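Local coordinates for protein tyrosine--tRNA ligase, mitochondrial (Coccidioides posadasii, PDB 5IJX) that probably charges mitochondrial tRNA(Tyr) with L-tyrosine at the expense of ATP, this chain being its class I catalytic part with tyrosine bound, at residues S36-L41 with D55-L60; R63-F68 with H96-V101. One frame throughout, in Å; residues are numbered along the deposited sequence.

Contact 1: S36-L41 with D55-L60; sequences SFLSFL and DALDKL
Ser36 and Asp58 carry the polar half of this junction between helix 37-43 and helix 54-63, whose segment axes approach to 9.4 Å with their N-to-C directions 120° apart. The hydroxyl Ser36 OG donates to Asp58 OD1 over 2.8 Å, meeting that oxygen at its syn lone pair, on the side of OD2. On the other helix, Asp58 CG stands anti to the backbone N (chi1 -157°), which places this carbon on the side of Ser36. Leu38 CB flanks the carboxylate, 3.5 Å from Asp58 OD1. Ser36 sits directly before the first turn of helix 37-43 as its N-cap, and the same OG accepts the backbone N-H of Ser39 at 3.2 Å. One hydroxyl thus both closes the start of its own helix and donates to the neighbouring one. The second carboxylate oxygen, Asp58 OD2, belongs to a salt bridge with Arg54, one turn earlier in helix 54-63.

The apolar half rests on Leu38, which reaches toward helix 54-63 where the backbones come nearest, Leu38 CA lying 5.6 Å from Asp58 CA. Its CD2 methyl touches the aliphatic part of the aspartate, 3.8 Å from Asp58 CB. The other methyl, CD1, meets Leu57 CD2 at 4.2 Å, a looser contact. Leu57 also packs on Tyr279 and Ile281 of strand 279-283, which joins helix 54-63 to the sheet.

The contact is small, 196 Å² summed over both sides, and largely buried. A carboxylate gripped by a serine hydroxyl and an arginine, and set beside the N-terminal end of helix 37-43, would be expected to remain ionised, its negative charge facing the positive end of the helix dipole.

Contact 2: R63-F68 with H96-V101; sequences RKRVGF and HGLKAV
Gly97 O receives Arg65 NH1 at 3.2 Å, the N-H pointing at it with an angle of 155°. The oxygen lies close to the guanidinium plane, whereas the donor stands above the plane of the carbonyl. Arg65 is extended as far as CD and bends at chi3 (-66°), which turns NE out of the chain's line; its NH2 goes on to Ala18 O. Gly97 has a positive phi (85°) and is the C-prime residue of the Schellman motif that ends helix 84-95, while Arg65 centres an inverse gamma turn closed by a weak bond. Leu98 follows: its CD1 lies 3.6 Å from Phe68 CE2, the two side chains crossing obliquely. Its CD2 lies against the backbone of Val66, 3.2 Å from Val66 O, and in plane at the edge of the Phe68 ring, with Val66 CG2 running alongside at 4.0 Å.

At Lys99 parallel strand pairing begins. Lys99 N donates to Val66 O (3.3 Å) and Lys99 O accepts Phe68 N (2.8 Å), so this residue brackets Gly67. Strands 67-72 and 99-104, joined through helix 84-95, form a beta-alpha-beta unit of the Rossmann-type nucleotide-binding fold of class I synthetases. Lys99 CB packs 3.7 Å from Gly67 CA, and Lys99 O also lies at the edge of the Phe68 ring, beside CD2. Ala100 pairs with Phe68; both face helix 84-95, where Phe68 rests on Leu90 and Ala93, and Ala100 on Tyr94. Val101 N continues the ladder, donating to Phe68 O at 2.9 Å, and the Val101 backbone also bonds to Ala70, the next partner, while the valine side chain reaches past strand 67-72 to Val233 of strand 233-239.

In the fold
The two contacts follow one another along the chain, helix 54-63 of contact 1 leading into strand 67-72 of contact 2, and their centres lie 12 Å apart. Phe37 is the main bridge: CE1 touches His96 CG at 3.7 Å, CD2 reaches Leu98 CD1 at 4.0 Å and CE2 lies 4.1 Å from Phe68 CZ. A second bridge runs from Leu60 CD1 to Val66 CG1, also 3.7 Å. Both strands of contact 2 then continue to the bound tyrosine, about 9 Å from the Val101 side chain; strand 67-72 contributes Tyr69, Gly71 and Val72 to its pocket, and strand 99-104 contributes Leu103.

Contact 1: S36-L41 with D55-L60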
loop_
_atom_site.group_PDB
_atom_site.type_symbol
_atom_site.label_atom_id
_atom_site.label_comp_id
_atom_site.label_asym_id
_atom_site.label_seq_id
_atom_site.Cartn_x
_atom_site.Cartn_y
_atom_site.Cartn_z
ATOM N N SER A 36 29.784 -3.131 28.670
ATOM C CA SER A 36 28.960 -3.374 27.497
ATOM C C SER A 36 28.712 -2.072 26.740
ATOM O O SER A 36 28.892 -0.969 27.263
ATOM C CB SER A 36 27.626 -4.006 27.897
ATOM O OG SER A 36 26.773 -3.049 28.503
ATOM N N PHE A 37 28.283 -2.214 25.485
ATOM C CA PHE A 37 28.054 -1.044 24.645
ATOM C C PHE A 37 26.835 -0.258 25.111
ATOM O O PHE A 37 26.868 0.978 25.167
ATOM C CB PHE A 37 27.895 -1.477 23.189
ATOM C CG PHE A 37 27.752 -0.333 22.228
ATOM C CD1 PHE A 37 28.824 0.503 21.963
ATOM C CD2 PHE A 37 26.550 -0.099 21.583
ATOM C CE1 PHE A 37 28.697 1.555 21.075
ATOM C CE2 PHE A 37 26.416 0.953 20.695
ATOM C CZ PHE A 37 27.490 1.780 20.442
ATOM N N LEU A 38 25.749 -0.955 25.454
ATOM C CA LEU A 38 24.549 -0.270 25.923
ATOM C C LEU A 38 24.825 0.487 27.216
ATOM O O LEU A 38 24.455 1.658 27.356
ATOM C CB LEU A 38 23.417 -1.279 26.114
ATOM C CG LEU A 38 22.046 -0.695 26.449
ATOM C CD1 LEU A 38 21.541 0.190 25.318
ATOM C CD2 LEU A 38 21.057 -1.812 26.740
ATOM N N SER A 39 25.473 -0.172 28.180
ATOM C CA SER A 39 25.859 0.506 29.413
ATOM C C SER A 39 26.644 1.778 29.116
ATOM O O SER A 39 26.420 2.822 29.743
ATOM C CB SER A 39 26.681 -0.439 30.291
ATOM O OG SER A 39 27.098 0.202 31.483
ATOM N N PHE A 40 27.565 1.710 28.153
ATOM C CA PHE A 40 28.350 2.886 27.792
ATOM C C PHE A 40 27.455 3.993 27.246
ATOM O O PHE A 40 27.534 5.144 27.692
ATOM C CB PHE A 40 29.423 2.500 26.774
ATOM C CG PHE A 40 30.207 3.666 26.250
ATOM C CD1 PHE A 40 31.099 4.341 27.064
ATOM C CD2 PHE A 40 30.057 4.081 24.938
ATOM C CE1 PHE A 40 31.821 5.414 26.581
ATOM C CE2 PHE A 40 30.778 5.152 24.449
ATOM C CZ PHE A 40 31.661 5.819 25.271
ATOM N N LEU A 41 26.592 3.664 26.279
ATOM C CA LEU A 41 25.660 4.661 25.758
ATOM C C LEU A 41 24.867 5.311 26.884
ATOM O O LEU A 41 24.601 6.519 26.856
ATOM C CB LEU A 41 24.707 4.023 24.743
ATOM C CG LEU A 41 25.252 3.620 23.369
ATOM C CD1 LEU A 41 24.116 3.096 22.507
ATOM C CD2 LEU A 41 25.954 4.778 22.673
ATOM N N ASP A 55 17.812 -5.386 29.149
ATOM C CA ASP A 55 18.861 -6.383 29.329
ATOM C C ASP A 55 18.943 -7.331 28.140
ATOM O O ASP A 55 20.029 -7.826 27.815
ATOM C CB ASP A 55 18.625 -7.170 30.619
ATOM C CG ASP A 55 18.754 -6.306 31.861
ATOM O OD1 ASP A 55 18.201 -6.687 32.914
ATOM O OD2 ASP A 55 19.406 -5.244 31.782
ATOM N N ALA A 56 17.814 -7.598 27.480
ATOM C CA ALA A 56 17.843 -8.412 26.269
ATOM C C ALA A 56 18.643 -7.728 25.168
ATOM O O ALA A 56 19.375 -8.386 24.421
ATOM C CB ALA A 56 16.419 -8.700 25.794
ATOM N N LEU A 57 18.514 -6.403 25.048
ATOM C CA LEU A 57 19.266 -5.674 24.032
ATOM C C LEU A 57 20.749 -5.631 24.376
ATOM O O LEU A 57 21.601 -5.841 23.503
ATOM C CB LEU A 57 18.708 -4.260 23.881
ATOM C CG LEU A 57 19.510 -3.313 22.984
ATOM C CD1 LEU A 57 19.713 -3.909 21.595
ATOM C CD2 LEU A 57 18.821 -1.957 22.893
ATOM N N ASP A 58 21.077 -5.343 25.637
ATOM C CA ASP A 58 22.464 -5.438 26.079
ATOM C C ASP A 58 23.047 -6.799 25.716
ATOM O O ASP A 58 24.160 -6.898 25.184
ATOM C CB ASP A 58 22.540 -5.200 27.589
ATOM C CG ASP A 58 23.910 -4.737 28.040
ATOM O OD1 ASP A 58 24.733 -4.366 27.175
ATOM O OD2 ASP A 58 24.160 -4.729 29.263
ATOM N N LYS A 59 22.286 -7.862 25.985
ATOM C CA LYS A 59 22.712 -9.212 25.632
ATOM C C LYS A 59 22.956 -9.336 24.133
ATOM O O LYS A 59 23.983 -9.871 23.700
ATOM C CB LYS A 59 21.652 -10.214 26.092
ATOM C CG LYS A 59 22.039 -11.674 25.938
ATOM C CD LYS A 59 20.981 -12.581 26.559
ATOM C CE LYS A 59 20.028 -13.127 25.517
ATOM N NZ LYS A 59 18.778 -13.674 26.123
ATOM N N LEU A 60 22.012 -8.850 23.323
ATOM C CA LEU A 60 22.154 -8.925 21.873
ATOM C C LEU A 60 23.453 -8.273 21.420
ATOM O O LEU A 60 24.277 -8.898 20.743
ATOM C CB LEU A 60 20.956 -8.254 21.200
ATOM C CG LEU A 60 21.041 -8.106 19.677
ATOM C CD1 LEU A 60 20.935 -9.461 18.994
ATOM C CD2 LEU A 60 19.967 -7.163 19.173
#

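Contact 2: R63-F68 with H96-V101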
loop_
_atom_site.group_PDB
_atom_site.type_symbol
_atom_site.label_atom_id
_atom_site.label_comp_id
_atom_site.label_asym_id
_atom_site.label_seq_id
_atom_site.Cartn_x
_atom_site.Cartn_y
_atom_site.Cartn_z
ATOM N N ARG A 63 26.599 -10.133 22.477
ATOM C CA ARG A 63 26.799 -11.439 21.864
ATOM C C ARG A 63 26.868 -11.404 20.341
ATOM O O ARG A 63 27.247 -12.411 19.735
ATOM C CB ARG A 63 25.669 -12.394 22.264
ATOM C CG ARG A 63 25.773 -12.988 23.657
ATOM C CD ARG A 63 25.235 -14.412 23.649
ATOM N NE ARG A 63 24.855 -14.884 24.977
ATOM C CZ ARG A 63 23.942 -15.826 25.203
ATOM N NH1 ARG A 63 23.297 -16.395 24.191
ATOM N NH2 ARG A 63 23.663 -16.194 26.444
ATOM N N LYS A 64 26.512 -10.291 19.704
ATOM C CA LYS A 64 26.293 -10.299 18.264
ATOM C C LYS A 64 26.684 -8.956 17.666
ATOM O O LYS A 64 26.295 -7.906 18.185
ATOM C CB LYS A 64 24.827 -10.615 17.957
ATOM C CG LYS A 64 24.535 -10.929 16.507
ATOM C CD LYS A 64 23.098 -11.391 16.353
ATOM C CE LYS A 64 22.808 -11.881 14.946
ATOM N NZ LYS A 64 21.448 -12.479 14.843
ATOM N N ARG A 65 27.446 -9.001 16.572
ATOM C CA ARG A 65 27.865 -7.796 15.852
ATOM C C ARG A 65 26.701 -7.335 14.976
ATOM O O ARG A 65 26.664 -7.549 13.763
ATOM C CB ARG A 65 29.115 -8.077 15.028
ATOM C CG ARG A 65 29.816 -6.832 14.496
ATOM C CD ARG A 65 30.933 -7.197 13.524
ATOM N NE ARG A 65 32.031 -7.916 14.173
ATOM C CZ ARG A 65 33.153 -7.354 14.617
ATOM N NH1 ARG A 65 33.354 -6.046 14.494
ATOM N NH2 ARG A 65 34.087 -8.103 15.188
ATOM N N VAL A 66 25.730 -6.681 15.615
ATOM C CA VAL A 66 24.484 -6.299 14.956
ATOM C C VAL A 66 24.627 -4.932 14.300
ATOM O O VAL A 66 25.687 -4.299 14.376
ATOM C CB VAL A 66 23.307 -6.301 15.949
ATOM C CG1 VAL A 66 23.077 -7.702 16.499
ATOM C CG2 VAL A 66 23.545 -5.306 17.079
ATOM N N GLY A 67 23.557 -4.469 13.660
ATOM C CA GLY A 67 23.562 -3.198 12.962
ATOM C C GLY A 67 22.541 -2.238 13.541
ATOM O O GLY A 67 21.509 -2.649 14.075
ATOM N N PHE A 68 22.840 -0.946 13.425
ATOM C CA PHE A 68 21.977 0.127 13.896
ATOM C C PHE A 68 21.623 1.026 12.720
ATOM O O PHE A 68 22.372 1.111 11.742
ATOM C CB PHE A 68 22.665 0.960 14.993
ATOM C CG PHE A 68 23.119 0.157 16.184
ATOM C CD1 PHE A 68 22.556 0.366 17.431
ATOM C CD2 PHE A 68 24.111 -0.801 16.058
ATOM C CE1 PHE A 68 22.968 -0.369 18.527
ATOM C CE2 PHE A 68 24.525 -1.538 17.149
ATOM C CZ PHE A 68 23.954 -1.323 18.385
ATOM N N HIS A 96 32.809 1.241 17.180
ATOM C CA HIS A 96 32.910 0.058 18.021
ATOM C C HIS A 96 32.783 -1.234 17.220
ATOM O O HIS A 96 32.623 -2.307 17.813
ATOM C CB HIS A 96 31.862 0.103 19.138
ATOM C CG HIS A 96 32.280 0.927 20.320
ATOM N ND1 HIS A 96 32.659 0.367 21.522
ATOM C CD2 HIS A 96 32.387 2.267 20.482
ATOM C CE1 HIS A 96 32.980 1.325 22.374
ATOM N NE2 HIS A 96 32.825 2.488 21.766
ATOM N N GLY A 97 32.872 -1.161 15.894
ATOM C CA GLY A 97 32.803 -2.338 15.055
ATOM C C GLY A 97 31.407 -2.785 14.696
ATOM O O GLY A 97 31.260 -3.755 13.941
ATOM N N LEU A 98 30.380 -2.120 15.212
ATOM C CA LEU A 98 29.005 -2.424 14.856
ATOM C C LEU A 98 28.616 -1.655 13.602
ATOM O O LEU A 98 29.163 -0.586 13.313
ATOM C CB LEU A 98 28.063 -2.075 16.009
ATOM C CG LEU A 98 28.214 -2.978 17.235
ATOM C CD1 LEU A 98 27.776 -2.267 18.503
ATOM C CD2 LEU A 98 27.421 -4.264 17.043
ATOM N N LYS A 99 27.672 -2.213 12.850
ATOM C CA LYS A 99 27.256 -1.603 11.596
ATOM C C LYS A 99 26.379 -0.387 11.859
ATOM O O LYS A 99 25.492 -0.414 12.717
ATOM C CB LYS A 99 26.504 -2.611 10.728
ATOM C CG LYS A 99 26.211 -2.090 9.327
ATOM C CD LYS A 99 25.656 -3.171 8.413
ATOM C CE LYS A 99 25.665 -2.716 6.960
ATOM N NZ LYS A 99 25.078 -3.733 6.045
ATOM N N ALA A 100 26.633 0.683 11.109
ATOM C CA ALA A 100 25.885 1.926 11.226
ATOM C C ALA A 100 25.302 2.293 9.869
ATOM O O ALA A 100 26.032 2.374 8.873
ATOM C CB ALA A 100 26.774 3.058 11.742
ATOM N N VAL A 101 23.991 2.515 9.841
ATOM C CA VAL A 101 23.264 2.843 8.621
ATOM C C VAL A 101 22.559 4.173 8.833
ATOM O O VAL A 101 21.657 4.277 9.675
ATOM C CB VAL A 101 22.255 1.746 8.248
ATOM C CG1 VAL A 101 21.361 2.204 7.103
ATOM C CG2 VAL A 101 22.977 0.462 7.873
#